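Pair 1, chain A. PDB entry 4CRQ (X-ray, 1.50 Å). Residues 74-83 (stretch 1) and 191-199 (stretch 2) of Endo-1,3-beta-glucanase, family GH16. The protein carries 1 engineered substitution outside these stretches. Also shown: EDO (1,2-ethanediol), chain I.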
# COMPACT_ATOMS: atom_id res chain seq x y z
N ARG A 74 -5.36 1.19 -15.55
CA ARG A 74 -4.22 1.71 -16.32
C ARG A 74 -3.06 0.75 -16.33
O ARG A 74 -2.44 0.56 -17.41
CB ARG A 74 -3.80 3.10 -15.83
CG ARG A 74 -4.98 4.06 -15.87
CD ARG A 74 -4.63 5.50 -15.70
NE ARG A 74 -5.83 6.34 -15.78
CZ ARG A 74 -5.80 7.66 -15.68
NH1 ARG A 74 -4.63 8.29 -15.49
NH2 ARG A 74 -6.93 8.36 -15.77
N LYS A 75 -2.75 0.12 -15.19
CA LYS A 75 -1.62 -0.77 -15.14
C LYS A 75 -1.89 -1.87 -14.16
O LYS A 75 -2.23 -1.58 -13.01
CB LYS A 75 -0.36 0.05 -14.80
CG LYS A 75 0.97 -0.55 -15.16
CD LYS A 75 1.23 -0.88 -16.62
CE LYS A 75 1.21 0.26 -17.62
NZ LYS A 75 1.81 -0.29 -18.89
N SER A 76 -1.78 -3.13 -14.59
CA SER A 76 -2.00 -4.24 -13.66
C SER A 76 -1.08 -5.39 -14.08
O SER A 76 -0.63 -5.46 -15.26
CB SER A 76 -3.48 -4.67 -13.57
OG SER A 76 -3.95 -5.04 -14.85
N PHE A 77 -0.80 -6.25 -13.10
CA PHE A 77 0.23 -7.28 -13.22
C PHE A 77 -0.23 -8.59 -12.68
O PHE A 77 -0.89 -8.61 -11.64
CB PHE A 77 1.51 -6.84 -12.44
CG PHE A 77 1.96 -5.45 -12.81
CD1 PHE A 77 2.73 -5.22 -13.99
CD2 PHE A 77 1.55 -4.34 -12.03
CE1 PHE A 77 3.11 -3.93 -14.34
CE2 PHE A 77 1.93 -3.04 -12.39
CZ PHE A 77 2.70 -2.84 -13.54
N LYS A 78 0.13 -9.66 -13.39
CA LYS A 78 -0.05 -11.02 -12.88
C LYS A 78 1.35 -11.57 -12.66
O LYS A 78 2.05 -11.88 -13.62
CB LYS A 78 -0.88 -11.89 -13.82
CG LYS A 78 -1.08 -13.32 -13.33
CD LYS A 78 -1.93 -14.07 -14.33
CE LYS A 78 -1.83 -15.56 -14.13
NZ LYS A 78 -2.92 -16.27 -14.85
N TYR A 79 1.76 -11.66 -11.39
CA TYR A 79 3.12 -12.08 -10.94
C TYR A 79 4.13 -10.95 -11.14
O TYR A 79 3.90 -10.04 -11.93
CB TYR A 79 3.64 -13.39 -11.59
CG TYR A 79 2.61 -14.49 -11.65
CD1 TYR A 79 1.84 -14.84 -10.51
CD2 TYR A 79 2.41 -15.20 -12.84
CE1 TYR A 79 0.89 -15.84 -10.57
CE2 TYR A 79 1.48 -16.22 -12.91
CZ TYR A 79 0.73 -16.53 -11.78
OH TYR A 79 -0.18 -17.52 -11.91
N GLY A 80 5.23 -11.03 -10.39
CA GLY A 80 6.35 -10.13 -10.56
C GLY A 80 7.07 -9.79 -9.29
O GLY A 80 6.69 -10.24 -8.21
N LYS A 81 8.13 -9.00 -9.44
CA LYS A 81 8.81 -8.42 -8.28
C LYS A 81 8.27 -6.99 -8.28
O LYS A 81 8.53 -6.23 -9.25
CB LYS A 81 10.32 -8.46 -8.42
CG LYS A 81 11.05 -7.76 -7.31
CD LYS A 81 12.55 -7.93 -7.52
CE LYS A 81 13.31 -7.02 -6.59
NZ LYS A 81 14.78 -7.11 -6.79
N ILE A 82 7.51 -6.61 -7.25
CA ILE A 82 6.84 -5.30 -7.20
C ILE A 82 7.47 -4.57 -6.03
O ILE A 82 7.43 -5.06 -4.86
CB ILE A 82 5.31 -5.43 -7.04
CG1 ILE A 82 4.69 -6.22 -8.23
CG2 ILE A 82 4.62 -4.06 -6.91
CD1 ILE A 82 4.33 -7.64 -7.91
N GLU A 83 8.05 -3.40 -6.30
CA GLU A 83 8.81 -2.73 -5.26
C GLU A 83 8.77 -1.22 -5.30
O GLU A 83 8.43 -0.62 -6.32
CB GLU A 83 10.26 -3.17 -5.37
CG GLU A 83 11.06 -2.69 -6.57
CD GLU A 83 12.45 -3.28 -6.51
OE1 GLU A 83 13.01 -3.43 -5.40
OE2 GLU A 83 13.01 -3.62 -7.54
N GLU A 191 -7.41 -16.73 -5.98
CA GLU A 191 -7.52 -15.32 -6.37
C GLU A 191 -6.16 -14.65 -6.63
O GLU A 191 -6.10 -13.64 -7.34
CB GLU A 191 -8.36 -14.53 -5.35
CG GLU A 191 -9.79 -15.06 -5.26
CD GLU A 191 -10.64 -14.79 -6.50
OE1 GLU A 191 -10.45 -13.75 -7.18
OE2 GLU A 191 -11.51 -15.64 -6.80
N PHE A 192 -5.09 -15.21 -6.07
CA PHE A 192 -3.73 -14.65 -6.32
C PHE A 192 -3.10 -15.10 -7.66
O PHE A 192 -1.93 -14.83 -7.91
CB PHE A 192 -2.82 -14.87 -5.09
CG PHE A 192 -3.35 -14.17 -3.87
CD1 PHE A 192 -3.12 -12.79 -3.68
CD2 PHE A 192 -4.08 -14.89 -2.90
CE1 PHE A 192 -3.62 -12.14 -2.55
CE2 PHE A 192 -4.59 -14.25 -1.76
CZ PHE A 192 -4.35 -12.87 -1.59
N GLN A 193 -3.90 -15.77 -8.50
CA GLN A 193 -3.49 -16.15 -9.84
C GLN A 193 -4.08 -15.22 -10.91
O GLN A 193 -4.15 -15.56 -12.08
CB GLN A 193 -3.91 -17.60 -10.15
CG GLN A 193 -3.46 -18.61 -9.13
CD GLN A 193 -1.97 -18.85 -9.15
OE1 GLN A 193 -1.33 -18.72 -10.18
NE2 GLN A 193 -1.43 -19.23 -8.02
N ASN A 194 -4.48 -14.03 -10.49
CA ASN A 194 -5.10 -13.04 -11.37
C ASN A 194 -4.29 -11.74 -11.41
O ASN A 194 -3.28 -11.62 -10.68
CB ASN A 194 -6.54 -12.77 -10.89
CG ASN A 194 -7.46 -13.99 -10.97
OD1 ASN A 194 -8.30 -14.22 -10.08
ND2 ASN A 194 -7.33 -14.78 -12.03
N GLU A 195 -4.70 -10.78 -12.25
CA GLU A 195 -4.02 -9.49 -12.34
C GLU A 195 -4.42 -8.58 -11.17
O GLU A 195 -5.59 -8.53 -10.78
CB GLU A 195 -4.28 -8.77 -13.66
CG GLU A 195 -3.66 -9.48 -14.84
CD GLU A 195 -3.48 -8.61 -16.07
OE1 GLU A 195 -3.59 -7.38 -16.01
OE2 GLU A 195 -3.22 -9.18 -17.14
N PHE A 196 -3.43 -7.86 -10.64
CA PHE A 196 -3.61 -6.92 -9.53
C PHE A 196 -3.09 -5.53 -9.91
O PHE A 196 -2.09 -5.44 -10.63
CB PHE A 196 -2.84 -7.38 -8.26
CG PHE A 196 -3.49 -8.51 -7.45
CD1 PHE A 196 -3.85 -9.74 -8.03
CD2 PHE A 196 -3.69 -8.33 -6.08
CE1 PHE A 196 -4.44 -10.74 -7.24
CE2 PHE A 196 -4.26 -9.32 -5.29
CZ PHE A 196 -4.64 -10.53 -5.86
N PHE A 197 -3.73 -4.46 -9.44
CA PHE A 197 -3.23 -3.09 -9.64
C PHE A 197 -2.55 -2.62 -8.33
O PHE A 197 -2.72 -3.25 -7.26
CB PHE A 197 -4.34 -2.13 -10.11
CG PHE A 197 -5.52 -2.00 -9.16
CD1 PHE A 197 -5.52 -1.05 -8.11
CD2 PHE A 197 -6.66 -2.83 -9.32
CE1 PHE A 197 -6.61 -0.92 -7.24
CE2 PHE A 197 -7.77 -2.71 -8.44
CZ PHE A 197 -7.73 -1.75 -7.41
N ILE A 198 -1.78 -1.53 -8.40
CA ILE A 198 -1.00 -1.02 -7.26
C ILE A 198 -1.66 0.21 -6.61
O ILE A 198 -2.29 1.03 -7.34
CB ILE A 198 0.42 -0.66 -7.76
CG1 ILE A 198 1.15 -1.93 -8.23
CG2 ILE A 198 1.27 0.04 -6.67
CD1 ILE A 198 2.44 -1.70 -9.03
N LEU A 199 -1.49 0.36 -5.28
CA LEU A 199 -1.97 1.52 -4.53
C LEU A 199 -0.87 2.05 -3.62
O LEU A 199 -0.03 1.28 -3.11
CB LEU A 199 -3.18 1.17 -3.65
CG LEU A 199 -4.40 0.54 -4.35
CD1 LEU A 199 -4.37 -0.98 -4.25
CD2 LEU A 199 -5.71 1.04 -3.74
C1 EDO I . 15.37 -7.04 -10.45
O1 EDO I . 15.55 -6.59 -9.12
C2 EDO I . 16.64 -6.79 -11.26
O2 EDO I . 17.68 -7.55 -10.66

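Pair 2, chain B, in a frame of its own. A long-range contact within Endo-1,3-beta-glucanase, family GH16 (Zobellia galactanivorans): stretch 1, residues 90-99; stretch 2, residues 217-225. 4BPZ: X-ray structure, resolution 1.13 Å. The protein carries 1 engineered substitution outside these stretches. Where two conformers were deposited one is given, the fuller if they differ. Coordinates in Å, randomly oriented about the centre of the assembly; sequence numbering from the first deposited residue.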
# COMPACT_ATOMS: atom_id res chain seq x y z
N LYS B 90 -1.16 10.30 6.87
CA LYS B 90 -1.00 11.07 8.11
C LYS B 90 -2.35 10.97 8.84
O LYS B 90 -3.03 11.95 9.13
CB LYS B 90 -0.59 12.52 7.80
CG LYS B 90 0.83 12.59 7.38
CD LYS B 90 1.28 14.04 7.56
CE LYS B 90 2.75 14.07 7.14
NZ LYS B 90 3.23 15.50 7.08
N PHE B 91 -2.74 9.73 9.07
CA PHE B 91 -4.10 9.48 9.57
C PHE B 91 -4.08 8.04 9.90
O PHE B 91 -3.86 7.21 9.01
CB PHE B 91 -5.22 9.73 8.50
CG PHE B 91 -6.62 9.41 9.01
CD1 PHE B 91 -7.24 10.30 9.88
CD2 PHE B 91 -7.30 8.22 8.66
CE1 PHE B 91 -8.55 10.09 10.35
CE2 PHE B 91 -8.60 7.98 9.16
CZ PHE B 91 -9.19 8.90 10.01
N ALA B 92 -4.31 7.77 11.16
CA ALA B 92 -4.32 6.42 11.67
C ALA B 92 -5.71 6.12 12.20
O ALA B 92 -6.30 7.05 12.82
CB ALA B 92 -3.25 6.23 12.75
N PHE B 93 -6.23 4.95 12.05
CA PHE B 93 -7.63 4.67 12.37
C PHE B 93 -7.80 3.22 12.78
O PHE B 93 -7.00 2.36 12.34
CB PHE B 93 -8.55 5.03 11.20
CG PHE B 93 -8.27 4.24 9.98
CD1 PHE B 93 -7.12 4.47 9.19
CD2 PHE B 93 -9.08 3.17 9.60
CE1 PHE B 93 -6.78 3.73 8.09
CE2 PHE B 93 -8.73 2.40 8.43
CZ PHE B 93 -7.57 2.69 7.74
N THR B 94 -8.84 3.00 13.59
CA THR B 94 -9.22 1.64 14.00
C THR B 94 -10.60 1.36 13.56
O THR B 94 -11.54 2.04 14.00
CB THR B 94 -9.14 1.44 15.52
OG1 THR B 94 -7.84 1.89 15.91
CG2 THR B 94 -9.34 -0.02 15.90
N TYR B 95 -10.72 0.36 12.64
CA TYR B 95 -11.99 -0.03 11.99
C TYR B 95 -12.37 0.98 10.95
O TYR B 95 -12.00 2.20 11.03
CB TYR B 95 -13.09 -0.32 12.97
CG TYR B 95 -12.73 -1.24 14.11
CD1 TYR B 95 -11.92 -2.34 13.97
CD2 TYR B 95 -13.18 -0.96 15.38
CE1 TYR B 95 -11.60 -3.17 15.01
CE2 TYR B 95 -12.92 -1.79 16.48
CZ TYR B 95 -12.09 -2.91 16.27
OH TYR B 95 -11.80 -3.68 17.35
N GLY B 96 -13.09 0.55 9.95
CA GLY B 96 -13.63 1.45 8.95
C GLY B 96 -13.70 0.77 7.61
O GLY B 96 -13.37 -0.41 7.41
N LYS B 97 -14.12 1.56 6.65
CA LYS B 97 -14.26 1.13 5.25
C LYS B 97 -13.31 2.01 4.45
O LYS B 97 -13.46 3.25 4.44
CB LYS B 97 -15.68 1.29 4.78
CG LYS B 97 -15.88 0.87 3.34
CD LYS B 97 -17.36 0.84 2.94
CE LYS B 97 -17.94 2.22 2.87
NZ LYS B 97 -19.42 2.21 2.71
N VAL B 98 -12.31 1.43 3.83
CA VAL B 98 -11.35 2.14 2.99
C VAL B 98 -11.66 1.85 1.55
O VAL B 98 -11.80 0.68 1.17
CB VAL B 98 -9.95 1.63 3.27
CG1 VAL B 98 -8.91 2.36 2.38
CG2 VAL B 98 -9.55 1.80 4.77
N GLU B 99 -11.81 2.90 0.74
CA GLU B 99 -12.10 2.74 -0.71
C GLU B 99 -11.04 3.46 -1.49
O GLU B 99 -10.79 4.65 -1.24
CB GLU B 99 -13.46 3.33 -1.07
CG GLU B 99 -14.63 2.64 -0.43
CD GLU B 99 -15.92 3.35 -0.63
OE1 GLU B 99 -15.94 4.48 -1.17
OE2 GLU B 99 -16.93 2.75 -0.31
N PRO B 217 -3.50 -8.27 15.82
CA PRO B 217 -3.21 -6.83 15.89
C PRO B 217 -4.15 -5.95 15.08
O PRO B 217 -3.76 -4.71 14.71
CB PRO B 217 -1.76 -6.76 15.41
CG PRO B 217 -1.65 -7.97 14.49
CD PRO B 217 -2.52 -9.04 15.02
N TYR B 218 -5.38 -6.34 14.92
CA TYR B 218 -6.35 -5.65 14.08
C TYR B 218 -7.44 -4.99 14.90
O TYR B 218 -8.58 -4.88 14.50
CB TYR B 218 -6.95 -6.58 13.03
CG TYR B 218 -5.89 -7.22 12.12
CD1 TYR B 218 -5.14 -6.44 11.28
CD2 TYR B 218 -5.67 -8.58 12.11
CE1 TYR B 218 -4.21 -7.00 10.42
CE2 TYR B 218 -4.74 -9.14 11.27
CZ TYR B 218 -4.01 -8.39 10.42
OH TYR B 218 -3.13 -8.97 9.52
N ASN B 219 -7.07 -4.52 16.13
CA ASN B 219 -8.03 -3.81 17.03
C ASN B 219 -7.41 -2.55 17.56
O ASN B 219 -7.88 -2.00 18.58
CB ASN B 219 -8.52 -4.73 18.16
CG ASN B 219 -9.26 -5.93 17.54
OD1 ASN B 219 -10.38 -5.85 17.04
ND2 ASN B 219 -8.51 -7.02 17.53
N ALA B 220 -6.38 -2.05 16.89
CA ALA B 220 -5.67 -0.86 17.27
C ALA B 220 -5.39 -0.09 15.96
O ALA B 220 -5.56 -0.64 14.87
CB ALA B 220 -4.39 -1.21 18.00
N PRO B 221 -4.86 1.12 16.02
CA PRO B 221 -4.84 1.94 14.78
C PRO B 221 -3.91 1.40 13.74
O PRO B 221 -2.81 0.93 14.07
CB PRO B 221 -4.37 3.32 15.26
CG PRO B 221 -4.97 3.41 16.71
CD PRO B 221 -4.61 1.97 17.23
N HIS B 222 -4.32 1.54 12.50
CA HIS B 222 -3.44 1.29 11.31
C HIS B 222 -3.40 2.54 10.48
O HIS B 222 -4.23 3.42 10.58
CB HIS B 222 -4.03 0.13 10.45
CG HIS B 222 -3.77 -1.24 10.95
ND1 HIS B 222 -3.96 -1.76 12.18
CD2 HIS B 222 -3.32 -2.24 10.15
CE1 HIS B 222 -3.53 -3.06 12.16
NE2 HIS B 222 -3.14 -3.34 10.91
N TYR B 223 -2.35 2.65 9.66
CA TYR B 223 -2.24 3.67 8.63
C TYR B 223 -2.15 3.04 7.27
O TYR B 223 -1.79 1.86 7.13
CB TYR B 223 -1.09 4.66 8.90
CG TYR B 223 0.25 4.04 8.98
CD1 TYR B 223 1.06 3.84 7.83
CD2 TYR B 223 0.78 3.60 10.21
CE1 TYR B 223 2.31 3.27 7.92
CE2 TYR B 223 2.03 3.03 10.31
CZ TYR B 223 2.80 2.90 9.17
OH TYR B 223 4.07 2.37 9.30
N LEU B 224 -2.47 3.82 6.25
CA LEU B 224 -2.50 3.36 4.86
C LEU B 224 -1.16 3.63 4.18
O LEU B 224 -0.50 4.67 4.43
CB LEU B 224 -3.58 4.12 4.09
CG LEU B 224 -3.94 3.63 2.69
CD1 LEU B 224 -4.69 2.29 2.79
CD2 LEU B 224 -4.85 4.67 2.01
N LEU B 225 -0.74 2.71 3.30
CA LEU B 225 0.40 2.85 2.46
C LEU B 225 0.01 2.71 0.99
O LEU B 225 -0.83 1.86 0.66
CB LEU B 225 1.49 1.82 2.78
CG LEU B 225 2.10 1.86 4.22
CD1 LEU B 225 1.34 0.96 5.17
CD2 LEU B 225 3.56 1.54 4.21

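Two segments far apart in sequence can be held in register by a very small set of backbone hydrogen bonds, with different side chains around them in the two pairs compared here. Pairs 1 and 2 illustrate the principle. Their central backbones superpose with an RMSD of 0.7 Å, and both are built on one antiparallel, hydrogen-bonded residue pair: Phe A77 with Phe A196 in pair 1, Phe B93 with His B222 in pair 2. In each, two reciprocal bonds close a ring. Phe A77 N donates to Phe A196 O (2.9 Å) and Phe A196 N to Phe A77 O (2.8 Å); likewise Phe B93 N reaches His B222 O at 2.9 Å, and His B222 N reaches Phe B93 O at 2.8 Å. The same carbonyls also accept CA-H...O contacts, among them Glu A195 CA to Phe A77 O and Pro B221 CA to Phe B93 O, both 3.3 Å.

A second feature is shared down to the side chain. Tyr A79 and Tyr B95 have positive phi (76° and 75°) and an m chi1, and each sends its hydroxyl to an amide oxygen. Tyr A79 OH donates to Gln A193 OE1 over a very short 2.4 Å, whereas Tyr B95 OH donates to Asn B219 OD1 at 2.6 Å. Gln and Asn differ by a methylene, yet their side-chain centres lie 1.0 Å apart after superposition. Next come Gly A80 and Gly B96, whose backbone angles would jam any CB against the preceding carbonyl oxygen.

Around these shared points the side chains differ. At one matched pair of positions, pair 1 uses polarity: Ser A76 OG donates to Glu A195 OE1 at 2.6 Å. Pair 2 has an apolar contact there, with Ala B92 CB 4.0 Å from Pro B221 CB. Lys A78, fully extended, runs along the other stretch, its CB 3.8 Å from Glu A195 CG, and its NZ makes a weak hydrogen bond to Gln A193 O (3.1 Å). The shorter Thr B94 packs instead with CG2 3.6 Å from Asn B219 C; its OG1 lies 3.1 Å from Pro B221 N, which has no hydrogen to share.

The buried end is apolar in both. Ile A198 CD1 meets Phe A77 CE2 at 3.7 Å and Ile A82 CG2 at 3.8 Å. In pair 2, Leu B224 CD1 approaches Val B98 CG1 at 4.2 Å, while the Phe B93 side chain adopts p rather than m. The same backbone pairing thus accommodates different side-chain contacts.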